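Local coordinates for extracellular sialidase/neuraminidase, putative (Aspergillus fumigatus, PDB 2XZK), which probably removes terminal sialic acids from glycoconjugates by hydrolysis, as a secreted fungal sialidase also named a KDNase, at residues Lys6-Tyr11 against Arg374-Trp379; Phe38-Val43 against Val185-Gly190; Glu229-Gln234 against Tyr241-Pro246. All blocks are in the same frame, centred on the assembly; numbering follows the deposited sequence. Where two conformers were deposited one is given.

Contact 1: Lys6-Tyr11 against Arg374-Trp379; sequences KSAAPY and RFNLSW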
loop_
_atom_site.group_PDB
_atom_site.type_symbol
_atom_site.label_atom_id
_atom_site.label_comp_id
_atom_site.label_asym_id
_atom_site.label_seq_id
_atom_site.Cartn_x
_atom_site.Cartn_y
_atom_site.Cartn_z
ATOM N N LYS A 6 -15.880 4.336 -21.087
ATOM C CA LYS A 6 -15.589 3.173 -21.933
ATOM C C LYS A 6 -15.281 3.562 -23.393
ATOM O O LYS A 6 -14.643 2.797 -24.126
ATOM C CB LYS A 6 -16.756 2.189 -21.872
ATOM C CG LYS A 6 -16.477 0.833 -22.489
ATOM C CD LYS A 6 -17.632 -0.113 -22.225
ATOM C CE LYS A 6 -17.330 -1.513 -22.749
ATOM N NZ LYS A 6 -18.551 -2.370 -22.664
ATOM N N SER A 7 -15.716 4.757 -23.787
ATOM C CA SER A 7 -15.575 5.229 -25.166
ATOM C C SER A 7 -14.205 5.828 -25.473
ATOM O O SER A 7 -13.851 6.018 -26.643
ATOM C CB SER A 7 -16.684 6.229 -25.496
ATOM O OG SER A 7 -17.941 5.575 -25.533
ATOM N N ALA A 8 -13.432 6.132 -24.431
ATOM C CA ALA A 8 -12.064 6.616 -24.617
ATOM C C ALA A 8 -11.210 5.492 -25.194
ATOM O O ALA A 8 -11.529 4.327 -25.017
ATOM C CB ALA A 8 -11.471 7.073 -23.295
ATOM N N ALA A 9 -10.127 5.845 -25.884
ATOM C CA ALA A 9 -9.177 4.840 -26.346
ATOM C C ALA A 9 -8.587 4.151 -25.114
ATOM O O ALA A 9 -8.083 4.834 -24.211
ATOM C CB ALA A 9 -8.079 5.481 -27.202
ATOM N N PRO A 10 -8.668 2.804 -25.054
ATOM C CA PRO A 10 -8.084 2.116 -23.897
ATOM C C PRO A 10 -6.587 2.370 -23.823
ATOM O O PRO A 10 -5.911 2.465 -24.849
ATOM C CB PRO A 10 -8.359 0.639 -24.174
ATOM C CG PRO A 10 -9.467 0.627 -25.163
ATOM C CD PRO A 10 -9.355 1.869 -25.964
ATOM N N TYR A 11 -6.077 2.504 -22.611
ATOM C CA TYR A 11 -4.661 2.768 -22.427
ATOM C C TYR A 11 -4.129 1.906 -21.294
ATOM O O TYR A 11 -4.731 1.848 -20.228
ATOM C CB TYR A 11 -4.460 4.233 -22.084
ATOM C CG TYR A 11 -3.050 4.595 -21.650
ATOM C CD1 TYR A 11 -2.632 4.394 -20.333
ATOM C CD2 TYR A 11 -2.153 5.171 -22.543
ATOM C CE1 TYR A 11 -1.359 4.729 -19.923
ATOM C CE2 TYR A 11 -0.865 5.524 -22.137
ATOM C CZ TYR A 11 -0.482 5.301 -20.821
ATOM O OH TYR A 11 0.775 5.645 -20.406
ATOM N N ARG A 374 0.023 1.921 -15.303
ATOM C CA ARG A 374 -0.903 3.001 -15.558
ATOM C C ARG A 374 -1.961 2.436 -16.492
ATOM O O ARG A 374 -1.633 1.730 -17.442
ATOM C CB ARG A 374 -0.198 4.176 -16.218
ATOM C CG ARG A 374 0.714 4.970 -15.285
ATOM C CD ARG A 374 1.812 5.683 -16.076
ATOM N NE ARG A 374 1.304 6.300 -17.308
ATOM C CZ ARG A 374 0.596 7.426 -17.361
ATOM N NH1 ARG A 374 0.298 8.098 -16.249
ATOM N NH2 ARG A 374 0.164 7.874 -18.535
ATOM N N PHE A 375 -3.225 2.718 -16.208
ATOM C CA PHE A 375 -4.298 2.332 -17.132
ATOM C C PHE A 375 -5.463 3.278 -16.937
ATOM O O PHE A 375 -5.631 3.838 -15.859
ATOM C CB PHE A 375 -4.743 0.864 -16.939
ATOM C CG PHE A 375 -4.871 0.431 -15.497
ATOM C CD1 PHE A 375 -6.060 0.646 -14.796
ATOM C CD2 PHE A 375 -3.821 -0.234 -14.854
ATOM C CE1 PHE A 375 -6.190 0.260 -13.472
ATOM C CE2 PHE A 375 -3.937 -0.630 -13.526
ATOM C CZ PHE A 375 -5.132 -0.387 -12.822
ATOM N N ASN A 376 -6.259 3.476 -17.984
ATOM C CA ASN A 376 -7.440 4.305 -17.825
ATOM C C ASN A 376 -8.689 3.464 -17.539
ATOM O O ASN A 376 -8.632 2.223 -17.589
ATOM C CB ASN A 376 -7.623 5.262 -19.016
ATOM C CG ASN A 376 -7.795 4.548 -20.354
ATOM O OD1 ASN A 376 -7.720 3.325 -20.449
ATOM N ND2 ASN A 376 -8.015 5.332 -21.407
ATOM N N LEU A 377 -9.790 4.132 -17.220
ATOM C CA LEU A 377 -11.052 3.447 -16.973
ATOM C C LEU A 377 -11.463 2.619 -18.177
ATOM O O LEU A 377 -11.980 1.506 -18.014
ATOM C CB LEU A 377 -12.158 4.447 -16.624
ATOM C CG LEU A 377 -12.028 5.125 -15.265
ATOM C CD1 LEU A 377 -13.058 6.237 -15.137
ATOM C CD2 LEU A 377 -12.184 4.116 -14.133
ATOM N N SER A 378 -11.247 3.169 -19.379
ATOM C CA SER A 378 -11.591 2.477 -20.610
ATOM C C SER A 378 -10.918 1.103 -20.671
ATOM O O SER A 378 -11.536 0.122 -21.081
ATOM C CB SER A 378 -11.220 3.316 -21.836
ATOM O OG SER A 378 -11.406 2.558 -23.015
ATOM N N TRP A 379 -9.666 1.033 -20.226
ATOM C CA TRP A 379 -8.952 -0.236 -20.239
ATOM C C TRP A 379 -9.645 -1.253 -19.333
ATOM O O TRP A 379 -9.845 -2.409 -19.730
ATOM C CB TRP A 379 -7.476 -0.076 -19.866
ATOM C CG TRP A 379 -6.748 -1.390 -19.932
ATOM C CD1 TRP A 379 -6.195 -1.964 -21.048
ATOM C CD2 TRP A 379 -6.519 -2.306 -18.852
ATOM N NE1 TRP A 379 -5.641 -3.185 -20.730
ATOM C CE2 TRP A 379 -5.813 -3.414 -19.388
ATOM C CE3 TRP A 379 -6.841 -2.305 -17.484
ATOM C CZ2 TRP A 379 -5.419 -4.509 -18.595
ATOM C CZ3 TRP A 379 -6.447 -3.397 -16.698
ATOM C CH2 TRP A 379 -5.757 -4.484 -17.259
#
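Asn-376 stands between the helix 377-381 and the incoming residues Ala-9 to Tyr-11, and its flat amide serves both. Its CG lies between the backbone N and the carbonyl carbon (chi1 61°), which puts OD1 where both Trp-379 N and Tyr-11 N can reach it. Asn-376 ND2 donates to Ala-9 O at 2.8 Å, almost in the amide plane. OD1 has two donors. Tyr-11 N reaches Asn-376 OD1 at 2.8 Å from one face of the amide, and Trp-379 N reaches it at 3.0 Å from the opposite face. Asn-376 is the N-cap residue of the helix, and the bond from Trp-379 N is its capping bond. Next to it, Asn-376 N donates to Tyr-11 O, and Phe-375 CA touches the same carbonyl through a CA-H...O contact.

Ser-378 works one step further back. Ser-378 OG donates to Ala-8 O at 2.7 Å from above the carbonyl plane, and the Pro-10 ring rests against this hydroxyl, with Pro-10 CG 3.5 Å from Ser-378 OG.

At the other end the Tyr-11 ring and the Arg-374 guanidinium are turned 80° from each other. The arginine chain bends at chi3 (43°) and brings NE and NH2 side-on to one atom. Tyr-11 OH accepts from Arg-374 NH2 at 3.0 Å and from Arg-374 NE at 3.2 Å, close to the guanidinium plane. Arg-374 NH2 also forms a salt bridge with Asp-346, and Lys-348 makes a cation-pi contact with the Tyr-11 ring.

The contact is therefore mainly polar. One asparagine caps the C-terminal helix and ties the N-terminal segment to it, while two N-H groups fix where the hydroxyl end of Tyr-11 lies.

Contact 2: Phe38-Val43 against Val185-Gly190; sequences FRIPAV and VGPGNG. With FKD (3-deoxy-3-fluoro-D-erythro-alpha-L-manno-non-2-ulopyranosonic acid), chain C.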
loop_
_atom_site.group_PDB
_atom_site.type_symbol
_atom_site.label_atom_id
_atom_site.label_comp_id
_atom_site.label_asym_id
_atom_site.label_seq_id
_atom_site.Cartn_x
_atom_site.Cartn_y
_atom_site.Cartn_z
ATOM N N PHE A 38 12.097 -6.236 -3.157
ATOM C CA PHE A 38 11.248 -5.095 -2.842
ATOM C C PHE A 38 9.831 -5.593 -2.665
ATOM O O PHE A 38 9.309 -6.308 -3.510
ATOM C CB PHE A 38 11.326 -4.056 -3.950
ATOM C CG PHE A 38 12.684 -3.426 -4.068
ATOM C CD1 PHE A 38 13.051 -2.413 -3.197
ATOM C CD2 PHE A 38 13.609 -3.879 -5.013
ATOM C CE1 PHE A 38 14.307 -1.825 -3.271
ATOM C CE2 PHE A 38 14.885 -3.289 -5.090
ATOM C CZ PHE A 38 15.223 -2.261 -4.218
ATOM N N ARG A 39 9.228 -5.223 -1.544
ATOM C CA ARG A 39 7.872 -5.654 -1.223
ATOM C C ARG A 39 7.120 -4.496 -0.589
ATOM O O ARG A 39 7.717 -3.480 -0.231
ATOM C CB ARG A 39 7.868 -6.868 -0.279
ATOM C CG ARG A 39 8.242 -8.200 -0.934
ATOM C CD ARG A 39 7.669 -9.390 -0.170
ATOM N NE ARG A 39 6.214 -9.330 -0.230
ATOM C CZ ARG A 39 5.381 -9.785 0.693
ATOM N NH1 ARG A 39 5.835 -10.406 1.781
ATOM N NH2 ARG A 39 4.070 -9.615 0.512
ATOM N N ILE A 40 5.809 -4.674 -0.461
ATOM C CA ILE A 40 4.938 -3.802 0.341
ATOM C C ILE A 40 4.833 -2.386 -0.237
ATOM O O ILE A 40 5.291 -1.410 0.378
ATOM C CB ILE A 40 5.347 -3.778 1.851
ATOM C CG1 ILE A 40 5.869 -5.148 2.344
ATOM C CG2 ILE A 40 4.195 -3.281 2.714
ATOM C CD1 ILE A 40 4.937 -6.339 2.142
ATOM N N PRO A 41 4.236 -2.266 -1.440
ATOM C CA PRO A 41 4.213 -0.989 -2.126
ATOM C C PRO A 41 3.230 0.006 -1.542
ATOM O O PRO A 41 2.235 -0.389 -0.952
ATOM C CB PRO A 41 3.737 -1.355 -3.535
ATOM C CG PRO A 41 2.899 -2.592 -3.335
ATOM C CD PRO A 41 3.649 -3.345 -2.266
ATOM N N ALA A 42 3.514 1.286 -1.731
ATOM C CA ALA A 42 2.537 2.343 -1.482
ATOM C C ALA A 42 2.790 3.453 -2.483
ATOM O O ALA A 42 3.939 3.765 -2.772
ATOM C CB ALA A 42 2.674 2.879 -0.051
ATOM N N VAL A 43 1.732 4.024 -3.030
ATOM C CA VAL A 43 1.861 5.107 -4.012
ATOM C C VAL A 43 0.857 6.241 -3.795
ATOM O O VAL A 43 -0.335 6.002 -3.502
ATOM C CB VAL A 43 1.794 4.561 -5.465
ATOM C CG1 VAL A 43 0.400 3.997 -5.783
ATOM C CG2 VAL A 43 2.229 5.630 -6.475
ATOM N N VAL A 185 0.313 -0.582 10.399
ATOM C CA VAL A 185 -0.381 0.523 9.758
ATOM C C VAL A 185 -0.476 0.198 8.266
ATOM O O VAL A 185 0.475 -0.336 7.689
ATOM C CB VAL A 185 0.307 1.890 10.033
ATOM C CG1 VAL A 185 1.740 1.965 9.449
ATOM C CG2 VAL A 185 -0.551 3.021 9.516
ATOM N N GLY A 186 -1.641 0.451 7.667
ATOM C CA GLY A 186 -1.895 0.037 6.282
ATOM C C GLY A 186 -1.514 -1.428 6.086
ATOM O O GLY A 186 -1.964 -2.290 6.839
ATOM N N PRO A 187 -0.630 -1.724 5.109
ATOM C CA PRO A 187 0.105 -0.789 4.243
ATOM C C PRO A 187 -0.725 -0.351 3.038
ATOM O O PRO A 187 -1.658 -1.045 2.648
ATOM C CB PRO A 187 1.303 -1.623 3.792
ATOM C CG PRO A 187 0.732 -3.025 3.707
ATOM C CD PRO A 187 -0.197 -3.118 4.905
ATOM N N GLY A 188 -0.393 0.800 2.477
ATOM C CA GLY A 188 -1.039 1.267 1.260
ATOM C C GLY A 188 -1.188 2.771 1.222
ATOM O O GLY A 188 -0.351 3.470 0.645
ATOM N N ASN A 189 -2.274 3.272 1.804
ATOM C CA ASN A 189 -2.512 4.714 1.838
ATOM C C ASN A 189 -3.580 5.091 2.834
ATOM O O ASN A 189 -4.456 4.283 3.167
ATOM C CB ASN A 189 -2.905 5.284 0.453
ATOM C CG ASN A 189 -4.294 4.826 -0.015
ATOM O OD1 ASN A 189 -4.451 3.712 -0.535
ATOM N ND2 ASN A 189 -5.300 5.685 0.161
ATOM N N GLY A 190 -3.474 6.332 3.300
ATOM C CA GLY A 190 -4.562 7.028 3.979
ATOM C C GLY A 190 -5.282 7.949 3.014
ATOM O O GLY A 190 -4.942 8.015 1.817
HETATM C C1 FKD C . 2.142 -11.076 3.516
HETATM F F1 FKD C . 4.602 -10.240 4.512
HETATM C C2 FKD C . 2.285 -9.865 4.450
HETATM C C3 FKD C . 3.689 -9.235 4.374
HETATM C C4 FKD C . 3.803 -8.146 5.444
HETATM O O4 FKD C . 5.151 -7.697 5.468
HETATM C C5 FKD C . 3.395 -8.660 6.837
HETATM O O5 FKD C . 3.461 -7.611 7.798
HETATM C C6 FKD C . 1.966 -9.224 6.795
HETATM O O6 FKD C . 1.907 -10.231 5.770
HETATM C C7 FKD C . 1.481 -9.907 8.093
HETATM O O7 FKD C . 2.301 -11.037 8.384
HETATM C C8 FKD C . 0.024 -10.397 7.943
HETATM O O8 FKD C . -0.828 -9.280 7.715
HETATM C C9 FKD C . -0.473 -11.154 9.182
HETATM O O9 FKD C . -0.382 -10.313 10.329
HETATM O O1A FKD C . 2.923 -11.181 2.562
HETATM O O1B FKD C . 1.200 -11.869 3.737
#
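This is a small packing contact, one part apolar and one a methyl against a backbone carbonyl, buried close to the axis of the beta-propeller. Residues 38-43 belong to the inner strand of one blade. Residues 185-190 form a loop that leads into strand 191-192 of another.

The methyl CG2 of Ile-40 meets two ring atoms of the proline, 3.5 Å from Pro-187 CB and 3.6 Å from Pro-187 CG. The peptide bond before Pro-187 is cis. Further along, Ala-42 CB presses on Gly-188 O at 3.2 Å, a tight approach. Gly-188 has backbone angles (phi 146°, psi -86°) that suit glycine.

The two branches of Ile-40 have different tasks. CG2 is anti to the backbone N and faces the proline. Ile-40 CD1, at the end of the other branch, lies 3.7 Å above the Arg-39 guanidinium plane, over its centre, and also touches the bound fluorinated KDN sugar (FKD). Arg-39 approaches the sugar carboxylate edge-on. Arg-39 NH2 donates to FKD O1A at 2.8 Å and Arg-39 NH1 donates to the same oxygen at 3.1 Å. Glu-354 forms a salt bridge with Arg-39 NE and accepts from Ile-40 N, and probably helps to position the arginine.

Strand 51-58 pairs with the segment 38-43 within its blade. Tyr-338 of strand 334-343 packs on Ile-40, Pro-41 and Pro-187. Pro-105 of strand 101-109 covers Ile-40 and Ala-42 and pairs through its backbone with Gly-188, which makes that strand the bridge between the two segments.

Contact 3: Glu229-Gln234 against Tyr241-Pro246; sequences EGTIVQ and YRNDRP. With FKD (3-deoxy-3-fluoro-D-erythro-alpha-L-manno-non-2-ulopyranosonic acid), chain C.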
loop_
_atom_site.group_PDB
_atom_site.type_symbol
_atom_site.label_atom_id
_atom_site.label_comp_id
_atom_site.label_asym_id
_atom_site.label_seq_id
_atom_site.Cartn_x
_atom_site.Cartn_y
_atom_site.Cartn_z
ATOM N N GLU A 229 -4.551 -5.650 8.496
ATOM C CA GLU A 229 -4.178 -4.895 7.300
ATOM C C GLU A 229 -5.418 -4.338 6.644
ATOM O O GLU A 229 -6.156 -5.054 5.938
ATOM C CB GLU A 229 -3.382 -5.743 6.305
ATOM C CG GLU A 229 -1.952 -6.017 6.752
ATOM C CD GLU A 229 -1.100 -6.634 5.664
ATOM O OE1 GLU A 229 -1.668 -7.231 4.716
ATOM O OE2 GLU A 229 0.143 -6.484 5.752
ATOM N N GLY A 230 -5.661 -3.063 6.918
ATOM C CA GLY A 230 -6.885 -2.399 6.514
ATOM C C GLY A 230 -6.698 -1.476 5.327
ATOM O O GLY A 230 -5.589 -1.003 5.052
ATOM N N THR A 231 -7.786 -1.261 4.598
ATOM C CA THR A 231 -7.879 -0.178 3.611
ATOM C C THR A 231 -9.079 0.694 3.946
ATOM O O THR A 231 -10.036 0.227 4.568
ATOM C CB THR A 231 -7.983 -0.681 2.136
ATOM O OG1 THR A 231 -9.331 -1.089 1.846
ATOM C CG2 THR A 231 -7.009 -1.841 1.863
ATOM N N ILE A 232 -9.016 1.954 3.538
ATOM C CA ILE A 232 -10.071 2.930 3.814
ATOM C C ILE A 232 -10.380 3.721 2.560
ATOM O O ILE A 232 -9.478 4.086 1.787
ATOM C CB ILE A 232 -9.680 3.896 4.988
ATOM C CG1 ILE A 232 -10.889 4.717 5.476
ATOM C CG2 ILE A 232 -8.547 4.825 4.588
ATOM C CD1 ILE A 232 -11.753 4.006 6.522
ATOM N N VAL A 233 -11.664 3.981 2.352
ATOM C CA VAL A 233 -12.067 4.908 1.299
ATOM C C VAL A 233 -13.283 5.669 1.784
ATOM O O VAL A 233 -14.036 5.180 2.641
ATOM C CB VAL A 233 -12.369 4.173 -0.027
ATOM C CG1 VAL A 233 -13.837 3.682 -0.088
ATOM C CG2 VAL A 233 -12.072 5.064 -1.225
ATOM N N GLN A 234 -13.467 6.866 1.239
ATOM C CA GLN A 234 -14.726 7.567 1.415
ATOM C C GLN A 234 -15.582 7.265 0.197
ATOM O O GLN A 234 -15.203 7.561 -0.939
ATOM C CB GLN A 234 -14.509 9.064 1.591
ATOM C CG GLN A 234 -15.770 9.818 1.970
ATOM C CD GLN A 234 -15.533 11.292 2.212
ATOM O OE1 GLN A 234 -14.598 11.904 1.674
ATOM N NE2 GLN A 234 -16.405 11.886 3.006
ATOM N N TYR A 241 -15.539 3.611 4.619
ATOM C CA TYR A 241 -15.599 2.229 4.187
ATOM C C TYR A 241 -14.237 1.596 4.480
ATOM O O TYR A 241 -13.217 2.041 3.937
ATOM C CB TYR A 241 -15.939 2.233 2.687
ATOM C CG TYR A 241 -15.791 0.939 1.907
ATOM C CD1 TYR A 241 -14.578 0.614 1.289
ATOM C CD2 TYR A 241 -16.886 0.104 1.687
ATOM C CE1 TYR A 241 -14.450 -0.545 0.532
ATOM C CE2 TYR A 241 -16.768 -1.058 0.928
ATOM C CZ TYR A 241 -15.556 -1.373 0.352
ATOM O OH TYR A 241 -15.431 -2.527 -0.395
ATOM N N ARG A 242 -14.213 0.612 5.384
ATOM C CA ARG A 242 -13.037 -0.216 5.617
ATOM C C ARG A 242 -13.181 -1.510 4.835
ATOM O O ARG A 242 -14.239 -2.143 4.860
ATOM C CB ARG A 242 -12.862 -0.564 7.102
ATOM C CG ARG A 242 -12.211 0.507 7.979
ATOM C CD ARG A 242 -10.702 0.575 7.782
ATOM N NE ARG A 242 -9.985 -0.616 8.255
ATOM C CZ ARG A 242 -9.063 -0.609 9.220
ATOM N NH1 ARG A 242 -8.731 0.522 9.826
ATOM N NH2 ARG A 242 -8.468 -1.737 9.571
ATOM N N ASN A 243 -12.126 -1.882 4.120
ATOM C CA ASN A 243 -12.077 -3.139 3.384
ATOM C C ASN A 243 -10.753 -3.816 3.732
ATOM O O ASN A 243 -9.668 -3.417 3.266
ATOM C CB ASN A 243 -12.255 -2.859 1.875
ATOM C CG ASN A 243 -12.222 -4.109 1.027
ATOM O OD1 ASN A 243 -11.447 -5.028 1.283
ATOM N ND2 ASN A 243 -13.045 -4.133 -0.020
ATOM N N ASP A 244 -10.842 -4.831 4.586
ATOM C CA ASP A 244 -9.677 -5.378 5.257
ATOM C C ASP A 244 -9.351 -6.781 4.799
ATOM O O ASP A 244 -10.231 -7.542 4.387
ATOM C CB ASP A 244 -9.918 -5.416 6.768
ATOM C CG ASP A 244 -9.943 -4.045 7.416
ATOM O OD1 ASP A 244 -10.047 -2.999 6.717
ATOM O OD2 ASP A 244 -9.861 -4.026 8.670
ATOM N N ARG A 245 -8.071 -7.115 4.880
ATOM C CA ARG A 245 -7.586 -8.476 4.680
ATOM C C ARG A 245 -8.163 -9.394 5.770
ATOM O O ARG A 245 -8.119 -9.058 6.959
ATOM C CB ARG A 245 -6.058 -8.454 4.742
ATOM C CG ARG A 245 -5.399 -9.812 4.830
ATOM C CD ARG A 245 -3.904 -9.626 4.891
ATOM N NE ARG A 245 -3.213 -10.892 5.152
ATOM C CZ ARG A 245 -1.928 -11.112 4.883
ATOM N NH1 ARG A 245 -1.186 -10.167 4.319
ATOM N NH2 ARG A 245 -1.396 -12.289 5.173
ATOM N N PRO A 246 -8.734 -10.546 5.369
ATOM C CA PRO A 246 -9.251 -11.469 6.375
ATOM C C PRO A 246 -8.136 -12.225 7.107
ATOM O O PRO A 246 -7.029 -12.399 6.569
ATOM C CB PRO A 246 -10.079 -12.449 5.543
ATOM C CG PRO A 246 -9.350 -12.502 4.238
ATOM C CD PRO A 246 -8.943 -11.061 3.996
HETATM C C1 FKD C . 2.142 -11.076 3.516
HETATM F F1 FKD C . 4.602 -10.240 4.512
HETATM C C2 FKD C . 2.285 -9.865 4.450
HETATM C C3 FKD C . 3.689 -9.235 4.374
HETATM C C4 FKD C . 3.803 -8.146 5.444
HETATM O O4 FKD C . 5.151 -7.697 5.468
HETATM C C5 FKD C . 3.395 -8.660 6.837
HETATM O O5 FKD C . 3.461 -7.611 7.798
HETATM C C6 FKD C . 1.966 -9.224 6.795
HETATM O O6 FKD C . 1.907 -10.231 5.770
HETATM C C7 FKD C . 1.481 -9.907 8.093
HETATM O O7 FKD C . 2.301 -11.037 8.384
HETATM C C8 FKD C . 0.024 -10.397 7.943
HETATM O O8 FKD C . -0.828 -9.280 7.715
HETATM C C9 FKD C . -0.473 -11.154 9.182
HETATM O O9 FKD C . -0.382 -10.313 10.329
HETATM O O1A FKD C . 2.923 -11.181 2.562
HETATM O O1B FKD C . 1.200 -11.869 3.737
HETATM O O HOH W 1 -5.766 -8.362 8.263
#
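Tyr-241 pairs with Val-233 as an antiparallel hydrogen-bonded pair. Val-233 N donates to Tyr-241 O at 2.9 Å, and the return bond is weak. Val-233 CG1 packs 3.4 Å from Tyr-241 CD1, on the same face of the sheet.

Arg-242 sits opposite Ile-232 in a non-hydrogen-bonded pair, and its side chain goes to the other face. Ile-232 CD1 leans on Arg-242 CD. The arginine folds back at chi2 (-77°) and chi3 (-67°), which brings the guanidinium close to Gly-230, with Arg-242 NH2 3.5 Å from Gly-230 CA. There it grips Asp-244 side-on, NE to OD1 and NH2 to OD2. Arg-242 also donates to backbone carbonyls of Ala-202 and Arg-205, so the buried charge is well supplied with partners.

The two strands, 232-234 and 240-244, form a beta hairpin in one blade of the propeller, and the pairing runs on past the first strand toward the central pocket.

Asn-243 N donates to Thr-231 O; the return bond, Thr-231 N to Asn-243 O, is weak. Asn-243 O also takes Thr-231 OG1 at 2.7 Å, in the carbonyl plane and on a lone pair. The Asn-243 amide donates to Tyr-241 OH through ND2, while OD1 is held by Arg-252.

Asp-244 lies against Gly-230, with Asp-244 OD1 3.2 Å from Gly-230 CA. Its OD2 also accepts from Gly-227 N.

Arg-245 N donates to Glu-229 O in a nearly straight bond (167°). The side chain runs extended beside Glu-229 into the pocket. Arg-245 NH1 forms a salt bridge with Glu-229 OE1 at 3.0 Å, meeting it from above the carboxylate plane. Arg-245 NH1 and Arg-245 NH2 both donate to FKD O1B, each at 3.0 Å, and FKD O8 lies over the guanidinium face. Arg-39 and Arg-302 also bind this sugar, consistent with the arginine triad of sialidases.

Contact 1 lies at the rim of the propeller, its centre about 23 Å from the centre of the chain, and is partly exposed. Contact 2 is near the centre, and contact 3 is buried further out in one blade. The three join different strands and loops. Contact 1 links the N- and C-terminal parts of the chain through polar side-chain bonds. Contact 2 is mostly apolar packing, and contact 3 combines backbone pairing with charged groups. Contacts 2 and 3 meet where Glu-229 packs on Pro-187, and again at the bound sugar. Arg-39 from one and Arg-245 from the other hold different oxygens of its carboxylate. Contact 1 touches neither of the others.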